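Local coordinates for protein 0.19 alpha-amylase inhibitor (Triticum aestivum, PDB 1HSS) that inhibits alpha-amylases, including animal ones, as a secreted, disulfide-rich homodimer of the cereal trypsin/alpha-amylase inhibitor family, at residues Ser63-His68 and Ala119-Ala124. Sequence-based numbering, arbitrary orientation.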
loop_
_atom_site.group_PDB
_atom_site.type_symbol
_atom_site.label_atom_id
_atom_site.label_comp_id
_atom_site.label_asym_id
_atom_site.label_seq_id
_atom_site.Cartn_x
_atom_site.Cartn_y
_atom_site.Cartn_z
ATOM N N SER A 63 -12.873 -12.945 -5.830
ATOM C CA SER A 63 -14.220 -13.242 -5.330
ATOM C C SER A 63 -15.130 -12.013 -5.231
ATOM O O SER A 63 -16.309 -12.085 -5.559
ATOM C CB SER A 63 -14.157 -13.908 -3.954
ATOM O OG SER A 63 -13.272 -15.005 -3.971
ATOM N N MET A 64 -14.611 -10.911 -4.700
ATOM C CA MET A 64 -15.392 -9.692 -4.577
ATOM C C MET A 64 -15.868 -9.160 -5.921
ATOM O O MET A 64 -17.030 -8.810 -6.081
ATOM C CB MET A 64 -14.578 -8.637 -3.831
ATOM C CG MET A 64 -14.355 -9.054 -2.402
ATOM S SD MET A 64 -13.543 -7.865 -1.359
ATOM C CE MET A 64 -14.822 -6.732 -1.080
ATOM N N TYR A 65 -14.993 -9.214 -6.914
ATOM C CA TYR A 65 -15.331 -8.783 -8.263
ATOM C C TYR A 65 -16.236 -9.738 -9.005
ATOM O O TYR A 65 -17.041 -9.319 -9.831
ATOM C CB TYR A 65 -14.065 -8.578 -9.067
ATOM C CG TYR A 65 -13.569 -7.182 -8.956
ATOM C CD1 TYR A 65 -14.427 -6.118 -9.166
ATOM C CD2 TYR A 65 -12.249 -6.917 -8.647
ATOM C CE1 TYR A 65 -13.980 -4.816 -9.091
ATOM C CE2 TYR A 65 -11.790 -5.617 -8.557
ATOM C CZ TYR A 65 -12.660 -4.570 -8.794
ATOM O OH TYR A 65 -12.196 -3.280 -8.835
ATOM N N LYS A 66 -16.072 -11.025 -8.729
ATOM C CA LYS A 66 -16.836 -12.071 -9.400
ATOM C C LYS A 66 -18.215 -12.300 -8.797
ATOM O O LYS A 66 -19.078 -12.909 -9.428
ATOM C CB LYS A 66 -16.050 -13.379 -9.392
ATOM C CG LYS A 66 -15.546 -13.795 -10.761
ATOM C CD LYS A 66 -14.040 -13.620 -10.899
ATOM C CE LYS A 66 -13.675 -12.838 -12.159
ATOM N NZ LYS A 66 -14.114 -11.409 -12.089
ATOM N N GLU A 67 -18.413 -11.838 -7.567
ATOM C CA GLU A 67 -19.750 -11.753 -6.996
ATOM C C GLU A 67 -20.425 -10.417 -7.355
ATOM O O GLU A 67 -21.560 -10.400 -7.855
ATOM C CB GLU A 67 -19.696 -11.940 -5.474
ATOM C CG GLU A 67 -21.055 -11.837 -4.760
ATOM C CD GLU A 67 -22.196 -12.570 -5.488
ATOM O OE1 GLU A 67 -22.106 -13.810 -5.657
ATOM O OE2 GLU A 67 -23.197 -11.904 -5.865
ATOM N N HIS A 68 -19.677 -9.320 -7.215
ATOM C CA HIS A 68 -20.158 -7.953 -7.486
ATOM C C HIS A 68 -21.651 -7.686 -7.239
ATOM O O HIS A 68 -22.131 -6.559 -7.419
ATOM C CB HIS A 68 -19.766 -7.499 -8.913
ATOM C CG HIS A 68 -20.322 -8.357 -10.016
ATOM N ND1 HIS A 68 -19.520 -9.032 -10.911
ATOM C CD2 HIS A 68 -21.600 -8.645 -10.372
ATOM C CE1 HIS A 68 -20.274 -9.708 -11.760
ATOM N NE2 HIS A 68 -21.541 -9.492 -11.453
ATOM N N ALA A 119 -1.838 -5.994 -7.310
ATOM C CA ALA A 119 -1.879 -4.665 -7.931
ATOM C C ALA A 119 -2.097 -4.712 -9.458
ATOM O O ALA A 119 -2.581 -3.760 -10.070
ATOM C CB ALA A 119 -0.602 -3.902 -7.607
ATOM N N ALA A 120 -1.769 -5.843 -10.059
ATOM C CA ALA A 120 -1.915 -6.025 -11.490
ATOM C C ALA A 120 -3.140 -6.843 -11.907
ATOM O O ALA A 120 -3.284 -7.209 -13.059
ATOM C CB ALA A 120 -0.666 -6.660 -12.032
ATOM N N TYR A 121 -3.991 -7.182 -10.953
ATOM C CA TYR A 121 -5.256 -7.872 -11.223
ATOM C C TYR A 121 -6.036 -7.243 -12.410
ATOM O O TYR A 121 -6.051 -6.022 -12.568
ATOM C CB TYR A 121 -6.089 -7.860 -9.925
ATOM C CG TYR A 121 -7.413 -8.581 -9.987
ATOM C CD1 TYR A 121 -8.551 -7.924 -10.434
ATOM C CD2 TYR A 121 -7.515 -9.920 -9.644
ATOM C CE1 TYR A 121 -9.737 -8.570 -10.552
ATOM C CE2 TYR A 121 -8.700 -10.584 -9.760
ATOM C CZ TYR A 121 -9.812 -9.902 -10.221
ATOM O OH TYR A 121 -11.020 -10.543 -10.387
ATOM N N PRO A 122 -6.621 -8.072 -13.308
ATOM C CA PRO A 122 -6.876 -9.511 -13.234
ATOM C C PRO A 122 -5.838 -10.349 -13.969
ATOM O O PRO A 122 -6.080 -11.506 -14.287
ATOM C CB PRO A 122 -8.258 -9.658 -13.871
ATOM C CG PRO A 122 -8.501 -8.387 -14.619
ATOM C CD PRO A 122 -7.275 -7.524 -14.503
ATOM N N ASP A 123 -4.672 -9.769 -14.210
ATOM C CA ASP A 123 -3.603 -10.468 -14.913
ATOM C C ASP A 123 -2.613 -11.213 -13.988
ATOM O O ASP A 123 -2.687 -12.438 -13.853
ATOM C CB ASP A 123 -2.868 -9.475 -15.823
ATOM C CG ASP A 123 -3.790 -8.863 -16.884
ATOM O OD1 ASP A 123 -4.155 -9.589 -17.840
ATOM O OD2 ASP A 123 -4.189 -7.679 -16.738
ATOM N N ALA A 124 -1.698 -10.482 -13.354
ATOM C CA ALA A 124 -0.696 -11.089 -12.473
ATOM C C ALA A 124 -1.315 -11.535 -11.152
ATOM O O ALA A 124 -1.739 -12.679 -11.013
ATOM C CB ALA A 124 0.460 -10.102 -12.215
HETATM O O HOH W 1 -12.205 -9.008 -13.156
#
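The rings of Tyr65 and Tyr121 lie nearly parallel, their planes 14° apart, but slid so far past each other that they barely overlap. Their centroids are 5.8 Å apart. The closest touch is Tyr65 CD2 to Tyr121 CE1, at 3.6 Å. The two side chains run in opposite directions, and the Tyr121 hydroxyl therefore ends near the base of Tyr65, with OH 3.9 Å from Tyr65 CB. One face of the Tyr121 ring carries Pro122 CB, 3.7 Å above the plane and over its centre, a CH-pi type contact. The peptide before Pro122 is cis, and aromatic-proline packing of this kind often accompanies such a bond. Tyr121 holds CG anti to its own N (chi1 -177°), which sends the ring out to helix 53-67. There its OH hydrogen-bonds to Asp62 OD1, and the ring meets Tyr58 edge-to-face, one turn further back along the helix. Tyr65 makes a similar edge-to-face pair with Phe80 and packs on Arg85 and Val88 of helix 85-92.

Lys66 is poorly ordered. Its bent chain brings NZ to 3.6 Å from Tyr121 OH, and the two make no direct hydrogen bond. A water accepts from Lys66 NZ at 3.2 Å and gives only a weak bond to Tyr121 OH. His68 ND1 donates to Tyr65 O at 2.7 Å, a bent bond (142°).

The Cys54-Cys115 disulfide links the start of helix 53-67 to the chain just before helix 116-119. This contact joins the C-terminal tail to the other end of helix 53-67, in the disulfide-linked helical fold of the cereal trypsin/alpha-amylase inhibitors.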